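PDB 6XJ9: agarase from Pseudoalteromonas fuliginea, which probably hydrolyses agarose from marine algae as a glycoside hydrolase of family 50, working on the polysaccharide chain through a barrel-shaped catalytic domain. Local coordinates for residues T303-I308 / A712-Y717; S431-W436 / Q445-F450. One frame throughout, in Å; residues are numbered along the deposited sequence.

Overall arrangement
Both contacts belong to the (beta/alpha)8-type barrel expected for this family, and they lie side by side in its wall, their centres about 9 Å apart. Contact 1 probably joins the first and last strands; contact 2, nested along the chain inside the loop it closes, carries the wall onward from residues 431-436 to strand 449-453. T303 ties them together: its N lies 2.7 Å from S431 OG and its O 2.7 Å from S432 OG, both probable hydrogen bonds. Ring packing brings H713 CE1 within 3.2 Å of F450 CE1. In barrels of this kind the active site opens at the C-terminal ends of the strands, the end where D306 and N435 meet.

Contact 1: residues T303-I308 / A712-Y717; sequences TGIDII and AHWFQY
I305 and W714 pair in parallel where strand 299-305 meets strand 709-714, consistent with the seam between the first and last strands of the (beta/alpha)8 barrel expected for this family. Two strong backbone bonds hold the seam. W714 N donates almost straight (172°) to G304 O at 2.9 Å, on a lone pair in the carbonyl plane, and W714 O receives D306 N at 2.7 Å, nearly head-on. Further back the strands part: a water donates to A712 O at 2.6 Å and weakly accepts from G304 N. No side chain could fit at G304, since a CB would press on H713 CD2 and the backbone angles alone would jam it against the carbonyl before it.

Past the strands, the chain turns through a cis peptide before Q716, and Y717 N reaches D306 O in a weak, bent bond. The carboxylate of D306 is turned back beside its own backbone N (chi1 -56°), which lays OD1 3.2 Å from H713 CB, with the acid and imidazole planes 72° apart. OD1 has two partners, N435 N and a second water, and that water also meets H713 ND1 at 3.0 Å, bridging acid to ring. The other ring nitrogen, NE2, bonds S432 OG. W714 NE1 donates to V734 O and weakly to Q716 O; T303 OG1 bonds N755, and Y717 OH bonds R424 and T421. On the apolar side, I307 CG1 lies 3.6 Å from F715 CE2, and I305 CG2 sits 3.7 Å from Y717 CB.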
ATOM      1  N   THR A 303       7.816   8.841  19.739  1.00 17.19           N
ATOM      2  CA  THR A 303       6.846   8.402  18.752  1.00 17.12           C
ATOM      3  C   THR A 303       5.864   7.461  19.442  1.00 17.37           C
ATOM      4  O   THR A 303       6.196   6.814  20.439  1.00 16.67           O
ATOM      5  CB  THR A 303       7.512   7.748  17.531  1.00 16.76           C
ATOM      6  OG1 THR A 303       8.165   6.553  17.972  1.00 18.11           O
ATOM      7  CG2 THR A 303       8.506   8.661  16.845  1.00 16.40           C
ATOM      8  N   GLY A 304       4.633   7.420  18.925  1.00 16.17           N
ATOM      9  CA  GLY A 304       3.599   6.644  19.585  1.00 16.54           C
ATOM     10  C   GLY A 304       2.212   7.166  19.234  1.00 16.35           C
ATOM     11  O   GLY A 304       2.072   7.994  18.340  1.00 16.16           O
ATOM     12  N   ILE A 305       1.218   6.692  19.990  1.00 16.14           N
ATOM     13  CA  ILE A 305      -0.182   6.767  19.628  1.00 16.00           C
ATOM     14  C   ILE A 305      -0.965   7.182  20.868  1.00 16.38           C
ATOM     15  O   ILE A 305      -0.699   6.703  21.976  1.00 16.74           O
ATOM     16  CB  ILE A 305      -0.632   5.384  19.100  1.00 16.47           C
ATOM     17  CG1 ILE A 305       0.017   5.027  17.760  1.00 16.16           C
ATOM     18  CG2 ILE A 305      -2.140   5.293  19.029  1.00 16.87           C
ATOM     19  CD1 ILE A 305      -0.093   3.557  17.370  1.00 17.52           C
ATOM     20  N   ASP A 306      -1.983   8.021  20.661  1.00 16.98           N
ATOM     21  CA  ASP A 306      -2.792   8.509  21.763  1.00 17.18           C
ATOM     22  C   ASP A 306      -3.999   7.602  21.973  1.00 17.27           C
ATOM     23  O   ASP A 306      -4.372   6.836  21.088  1.00 16.82           O
ATOM     24  CB  ASP A 306      -3.299   9.926  21.500  1.00 17.25           C
ATOM     25  CG  ASP A 306      -2.225  10.962  21.210  1.00 17.69           C
ATOM     26  OD1 ASP A 306      -1.227  11.020  21.972  1.00 18.09           O
ATOM     27  OD2 ASP A 306      -2.415  11.739  20.241  1.00 16.40           O
ATOM     28  N   ILE A 307      -4.622   7.735  23.151  1.00 17.46           N
ATOM     29  CA  ILE A 307      -5.871   7.055  23.482  1.00 18.57           C
ATOM     30  C   ILE A 307      -5.638   5.539  23.492  1.00 19.05           C
ATOM     31  O   ILE A 307      -6.332   4.778  22.809  1.00 18.51           O
ATOM     32  CB  ILE A 307      -7.039   7.500  22.563  1.00 19.16           C
ATOM     33  CG1 ILE A 307      -7.059   9.019  22.365  1.00 18.04           C
ATOM     34  CG2 ILE A 307      -8.376   6.998  23.099  1.00 18.52           C
ATOM     35  CD1 ILE A 307      -7.699   9.778  23.505  1.00 18.58           C
ATOM     36  N   ILE A 308      -4.652   5.112  24.292  1.00 19.24           N
ATOM     37  CA  ILE A 308      -4.455   3.696  24.583  1.00 19.62           C
ATOM     38  C   ILE A 308      -5.357   3.337  25.758  1.00 19.44           C
ATOM     39  O   ILE A 308      -4.882   3.148  26.879  1.00 18.83           O
ATOM     40  CB  ILE A 308      -2.985   3.361  24.904  1.00 19.83           C
ATOM     41  CG1 ILE A 308      -1.992   4.053  23.966  1.00 20.03           C
ATOM     42  CG2 ILE A 308      -2.778   1.844  24.943  1.00 18.55           C
ATOM     43  CD1 ILE A 308      -2.073   3.605  22.538  1.00 20.57           C
ATOM     44  N   ALA A 712       6.232  13.248  18.003  1.00 16.13           N
ATOM     45  CA  ALA A 712       4.839  13.446  17.636  1.00 16.25           C
ATOM     46  C   ALA A 712       4.057  12.193  18.005  1.00 16.13           C
ATOM     47  O   ALA A 712       4.550  11.080  17.834  1.00 17.36           O
ATOM     48  CB  ALA A 712       4.728  13.718  16.154  1.00 14.32           C
ATOM     49  N   HIS A 713       2.831  12.399  18.491  1.00 16.15           N
ATOM     50  CA  HIS A 713       1.939  11.304  18.816  1.00 15.98           C
ATOM     51  C   HIS A 713       0.740  11.322  17.861  1.00 16.66           C
ATOM     52  O   HIS A 713       0.157  12.374  17.598  1.00 16.12           O
ATOM     53  CB  HIS A 713       1.529  11.381  20.290  1.00 15.63           C
ATOM     54  CG  HIS A 713       2.598  11.037  21.279  1.00 15.01           C
ATOM     55  ND1 HIS A 713       2.866  11.841  22.379  1.00 14.25           N
ATOM     56  CD2 HIS A 713       3.445   9.985  21.353  1.00 14.74           C
ATOM     57  CE1 HIS A 713       3.845  11.308  23.084  1.00 15.24           C
ATOM     58  NE2 HIS A 713       4.230  10.165  22.473  1.00 15.55           N
ATOM     59  N   TRP A 714       0.386  10.133  17.359  1.00 15.54           N
ATOM     60  CA  TRP A 714      -0.713   9.909  16.435  1.00 15.95           C
ATOM     61  C   TRP A 714      -2.025   9.774  17.202  1.00 16.10           C
ATOM     62  O   TRP A 714      -2.126   9.012  18.167  1.00 15.84           O
ATOM     63  CB  TRP A 714      -0.419   8.619  15.641  1.00 16.51           C
ATOM     64  CG  TRP A 714      -1.589   8.117  14.851  1.00 17.00           C
ATOM     65  CD1 TRP A 714      -2.655   7.399  15.310  1.00 17.28           C
ATOM     66  CD2 TRP A 714      -1.828   8.340  13.450  1.00 16.91           C
ATOM     67  NE1 TRP A 714      -3.521   7.123  14.280  1.00 17.25           N
ATOM     68  CE2 TRP A 714      -3.046   7.705  13.132  1.00 17.07           C
ATOM     69  CE3 TRP A 714      -1.121   9.002  12.439  1.00 17.92           C
ATOM     70  CZ2 TRP A 714      -3.569   7.707  11.839  1.00 17.51           C
ATOM     71  CZ3 TRP A 714      -1.640   9.011  11.161  1.00 17.24           C
ATOM     72  CH2 TRP A 714      -2.849   8.377  10.873  1.00 17.87           C
ATOM     73  N   PHE A 715      -3.050  10.500  16.757  1.00 16.72           N
ATOM     74  CA  PHE A 715      -4.396  10.340  17.298  1.00 16.86           C
ATOM     75  C   PHE A 715      -5.233   9.526  16.310  1.00 16.73           C
ATOM     76  O   PHE A 715      -5.613  10.047  15.267  1.00 16.96           O
ATOM     77  CB  PHE A 715      -5.033  11.715  17.551  1.00 17.00           C
ATOM     78  CG  PHE A 715      -6.350  11.695  18.296  1.00 18.59           C
ATOM     79  CD1 PHE A 715      -7.545  11.433  17.636  1.00 18.52           C
ATOM     80  CD2 PHE A 715      -6.402  11.968  19.658  1.00 19.04           C
ATOM     81  CE1 PHE A 715      -8.753  11.424  18.319  1.00 19.91           C
ATOM     82  CE2 PHE A 715      -7.610  11.945  20.343  1.00 20.19           C
ATOM     83  CZ  PHE A 715      -8.785  11.679  19.675  1.00 20.01           C
ATOM     84  N   GLN A 716      -5.588   8.267  16.632  1.00 17.64           N
ATOM     85  CA  GLN A 716      -5.474   7.586  17.914  1.00 17.49           C
ATOM     86  C   GLN A 716      -5.317   6.084  17.623  1.00 17.88           C
ATOM     87  O   GLN A 716      -5.136   5.682  16.480  1.00 17.71           O
ATOM     88  CB  GLN A 716      -6.733   7.872  18.747  1.00 17.43           C
ATOM     89  CG  GLN A 716      -8.010   7.294  18.139  1.00 17.89           C
ATOM     90  CD  GLN A 716      -9.320   7.602  18.827  1.00 18.53           C
ATOM     91  OE1 GLN A 716      -9.386   8.259  19.855  1.00 19.66           O
ATOM     92  NE2 GLN A 716     -10.409   7.147  18.235  1.00 19.14           N
ATOM     93  N   TYR A 717      -5.414   5.247  18.658  1.00 18.74           N
ATOM     94  CA  TYR A 717      -5.088   3.831  18.550  1.00 18.91           C
ATOM     95  C   TYR A 717      -6.104   3.106  17.677  1.00 18.81           C
ATOM     96  O   TYR A 717      -5.749   2.417  16.711  1.00 20.31           O
ATOM     97  CB  TYR A 717      -5.014   3.206  19.952  1.00 19.97           C
ATOM     98  CG  TYR A 717      -4.494   1.785  20.032  1.00 20.15           C
ATOM     99  CD1 TYR A 717      -3.691   1.231  19.043  1.00 19.28           C
ATOM    100  CD2 TYR A 717      -4.767   1.010  21.153  1.00 21.47           C
ATOM    101  CE1 TYR A 717      -3.217  -0.074  19.134  1.00 20.21           C
ATOM    102  CE2 TYR A 717      -4.308  -0.293  21.262  1.00 20.82           C
ATOM    103  CZ  TYR A 717      -3.524  -0.830  20.256  1.00 21.65           C
ATOM    104  OH  TYR A 717      -3.076  -2.108  20.394  1.00 22.48           O
TER
HETATM  105  O   HOH W   1       4.736   9.135  16.075  1.00 20.96           O
HETATM  106  O   HOH W   2       0.348  13.237  23.115  1.00 18.50           O

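Contact 2: residues S431-W436 / Q445-F450; sequences SSLGNW and QKVPYF
L433 and Y449 form a single backbone bridge where residues 431-436, running alongside the start of strand 449-453, probably stand where the second strand of the (beta/alpha)8-type barrel would be. Packing is tightest at the bridge. L433 N donates to P448 O at 2.8 Å (162°), in the carbonyl plane, and F450 N returns a longer bond to L433 O, the donor tilted 22° from the plane of the L433 carbonyl. Around these bonds L433 CB lies 3.9 Å from Y449 CB, while its CG meets V447 CG1 with the two side chains crossing at about a right angle. P448 closes on the other end of the pair, its CD 3.3 Å from S431 O.

F450 has its CG swung beside its own N (chi1 -74°), which brings the ring edge-on to L433 O, 3.4 Å from CD1, and to S432 CB. With an alanine in its place the ring edge is lost, which would probably open a gap beside S432 CB and the ring of H713 and leave L433 O without its aromatic neighbour. Toward either end the contact slackens. N435 keeps its side chain 4.7 Å from the other segment, and before V447 the chain leaves for the surface, where Q445 is exposed and K446 instead forms a salt bridge to D423. Back at the tight part, S432 OG, hydrogen-bonded to T303 O and H713 NE2, lies 3.5 Å from F450 CE1.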
ATOM      1  N   SER A 431       8.469   4.604  20.319  1.00 17.00           N
ATOM      2  CA  SER A 431       9.275   4.877  21.499  1.00 17.18           C
ATOM      3  C   SER A 431       8.434   5.027  22.766  1.00 17.17           C
ATOM      4  O   SER A 431       9.006   5.017  23.860  1.00 16.30           O
ATOM      5  CB  SER A 431      10.122   6.095  21.308  1.00 16.67           C
ATOM      6  OG  SER A 431       9.301   7.254  21.289  1.00 17.16           O
ATOM      7  N   SER A 432       7.112   5.220  22.616  1.00 16.90           N
ATOM      8  CA  SER A 432       6.264   5.601  23.740  1.00 17.68           C
ATOM      9  C   SER A 432       4.819   5.170  23.516  1.00 17.82           C
ATOM     10  O   SER A 432       4.425   4.871  22.394  1.00 19.76           O
ATOM     11  CB  SER A 432       6.343   7.102  23.984  1.00 17.22           C
ATOM     12  OG  SER A 432       5.723   7.826  22.922  1.00 19.83           O
ATOM     13  N   LEU A 433       4.049   5.133  24.610  1.00 18.36           N
ATOM     14  CA  LEU A 433       2.592   5.216  24.579  1.00 17.49           C
ATOM     15  C   LEU A 433       2.242   6.691  24.709  1.00 18.11           C
ATOM     16  O   LEU A 433       2.807   7.381  25.552  1.00 16.36           O
ATOM     17  CB  LEU A 433       2.005   4.463  25.785  1.00 17.25           C
ATOM     18  CG  LEU A 433       2.316   2.968  25.908  1.00 17.72           C
ATOM     19  CD1 LEU A 433       1.832   2.439  27.261  1.00 16.89           C
ATOM     20  CD2 LEU A 433       1.640   2.181  24.784  1.00 16.88           C
ATOM     21  N   GLY A 434       1.258   7.155  23.921  1.00 19.37           N
ATOM     22  CA  GLY A 434       0.964   8.574  23.861  1.00 19.38           C
ATOM     23  C   GLY A 434       0.039   9.037  24.982  1.00 18.81           C
ATOM     24  O   GLY A 434      -0.121   8.364  25.999  1.00 18.44           O
ATOM     25  N   ASN A 435      -0.532  10.225  24.775  1.00 17.99           N
ATOM     26  CA  ASN A 435      -1.387  10.872  25.753  1.00 18.96           C
ATOM     27  C   ASN A 435      -2.667  10.064  25.921  1.00 18.57           C
ATOM     28  O   ASN A 435      -3.130   9.422  24.976  1.00 19.49           O
ATOM     29  CB  ASN A 435      -1.671  12.338  25.400  1.00 18.19           C
ATOM     30  CG  ASN A 435      -2.130  13.119  26.612  1.00 19.13           C
ATOM     31  OD1 ASN A 435      -1.798  12.753  27.733  1.00 18.34           O
ATOM     32  ND2 ASN A 435      -2.934  14.156  26.408  1.00 20.52           N
ATOM     33  N   TRP A 436      -3.222  10.118  27.132  1.00 17.90           N
ATOM     34  CA  TRP A 436      -4.434   9.388  27.492  1.00 19.19           C
ATOM     35  C   TRP A 436      -4.214   7.880  27.339  1.00 20.79           C
ATOM     36  O   TRP A 436      -5.066   7.170  26.797  1.00 21.57           O
ATOM     37  CB  TRP A 436      -5.665   9.900  26.713  1.00 17.97           C
ATOM     38  CG  TRP A 436      -5.907  11.369  26.896  1.00 17.55           C
ATOM     39  CD1 TRP A 436      -6.159  12.020  28.069  1.00 17.55           C
ATOM     40  CD2 TRP A 436      -5.859  12.383  25.877  1.00 17.44           C
ATOM     41  NE1 TRP A 436      -6.278  13.368  27.852  1.00 18.28           N
ATOM     42  CE2 TRP A 436      -6.120  13.615  26.512  1.00 17.80           C
ATOM     43  CE3 TRP A 436      -5.622  12.369  24.496  1.00 16.62           C
ATOM     44  CZ2 TRP A 436      -6.140  14.819  25.811  1.00 17.78           C
ATOM     45  CZ3 TRP A 436      -5.649  13.557  23.804  1.00 16.59           C
ATOM     46  CH2 TRP A 436      -5.901  14.763  24.457  1.00 17.26           C
ATOM     47  N   GLN A 445       6.969  -1.869  32.597  1.00 24.88           N
ATOM     48  CA  GLN A 445       8.398  -1.610  32.604  1.00 26.81           C
ATOM     49  C   GLN A 445       8.981  -2.041  31.263  1.00 25.75           C
ATOM     50  O   GLN A 445      10.071  -2.605  31.219  1.00 28.06           O
ATOM     51  CB  GLN A 445       9.064  -2.306  33.798  1.00 28.78           C
ATOM     52  CG  GLN A 445       8.815  -1.611  35.135  1.00 31.28           C
ATOM     53  CD  GLN A 445       9.439  -2.331  36.309  1.00 34.16           C
ATOM     54  OE1 GLN A 445      10.651  -2.481  36.406  1.00 36.81           O
ATOM     55  NE2 GLN A 445       8.604  -2.788  37.224  1.00 35.95           N
ATOM     56  N   LYS A 446       8.261  -1.726  30.175  1.00 24.41           N
ATOM     57  CA  LYS A 446       8.618  -2.173  28.835  1.00 25.48           C
ATOM     58  C   LYS A 446       8.519  -1.034  27.817  1.00 23.06           C
ATOM     59  O   LYS A 446       9.329  -0.980  26.898  1.00 21.61           O
ATOM     60  CB  LYS A 446       7.694  -3.306  28.377  1.00 27.88           C
ATOM     61  CG  LYS A 446       8.118  -4.715  28.775  1.00 31.38           C
ATOM     62  CD  LYS A 446       6.968  -5.707  28.779  1.00 34.00           C
ATOM     63  CE  LYS A 446       6.194  -5.770  27.477  1.00 34.82           C
ATOM     64  NZ  LYS A 446       6.710  -6.823  26.570  1.00 35.72           N
ATOM     65  N   VAL A 447       7.499  -0.168  27.944  1.00 20.83           N
ATOM     66  CA  VAL A 447       7.336   0.939  27.011  1.00 20.45           C
ATOM     67  C   VAL A 447       7.074   2.213  27.809  1.00 19.51           C
ATOM     68  O   VAL A 447       6.114   2.256  28.579  1.00 20.02           O
ATOM     69  CB  VAL A 447       6.196   0.693  25.997  1.00 20.61           C
ATOM     70  CG1 VAL A 447       6.081   1.828  24.987  1.00 19.89           C
ATOM     71  CG2 VAL A 447       6.332  -0.642  25.273  1.00 19.36           C
ATOM     72  N   PRO A 448       7.889   3.281  27.618  1.00 18.55           N
ATOM     73  CA  PRO A 448       7.670   4.564  28.292  1.00 19.20           C
ATOM     74  C   PRO A 448       6.321   5.142  27.859  1.00 18.40           C
ATOM     75  O   PRO A 448       5.795   4.769  26.806  1.00 18.30           O
ATOM     76  CB  PRO A 448       8.805   5.468  27.772  1.00 18.72           C
ATOM     77  CG  PRO A 448       9.840   4.502  27.239  1.00 19.35           C
ATOM     78  CD  PRO A 448       9.056   3.317  26.719  1.00 18.57           C
ATOM     79  N   TYR A 449       5.773   6.036  28.688  1.00 17.90           N
ATOM     80  CA  TYR A 449       4.413   6.511  28.495  1.00 18.95           C
ATOM     81  C   TYR A 449       4.321   7.975  28.913  1.00 17.88           C
ATOM     82  O   TYR A 449       5.142   8.461  29.680  1.00 17.60           O
ATOM     83  CB  TYR A 449       3.414   5.629  29.246  1.00 19.90           C
ATOM     84  CG  TYR A 449       3.527   5.695  30.751  1.00 21.39           C
ATOM     85  CD1 TYR A 449       4.358   4.820  31.436  1.00 22.16           C
ATOM     86  CD2 TYR A 449       2.819   6.633  31.491  1.00 22.18           C
ATOM     87  CE1 TYR A 449       4.469   4.874  32.819  1.00 23.19           C
ATOM     88  CE2 TYR A 449       2.931   6.705  32.876  1.00 22.68           C
ATOM     89  CZ  TYR A 449       3.760   5.817  33.541  1.00 22.78           C
ATOM     90  OH  TYR A 449       3.875   5.858  34.908  1.00 25.04           O
ATOM     91  N   PHE A 450       3.331   8.675  28.352  1.00 17.67           N
ATOM     92  CA  PHE A 450       3.035  10.055  28.696  1.00 16.31           C
ATOM     93  C   PHE A 450       1.819  10.034  29.615  1.00 17.09           C
ATOM     94  O   PHE A 450       0.897   9.264  29.363  1.00 18.13           O
ATOM     95  CB  PHE A 450       2.806  10.849  27.406  1.00 14.73           C
ATOM     96  CG  PHE A 450       4.081  11.128  26.643  1.00 15.18           C
ATOM     97  CD1 PHE A 450       4.759  10.111  25.978  1.00 15.20           C
ATOM     98  CD2 PHE A 450       4.649  12.394  26.652  1.00 14.52           C
ATOM     99  CE1 PHE A 450       5.952  10.365  25.309  1.00 14.69           C
ATOM    100  CE2 PHE A 450       5.838  12.645  25.980  1.00 14.76           C
ATOM    101  CZ  PHE A 450       6.480  11.632  25.308  1.00 14.92           C
TER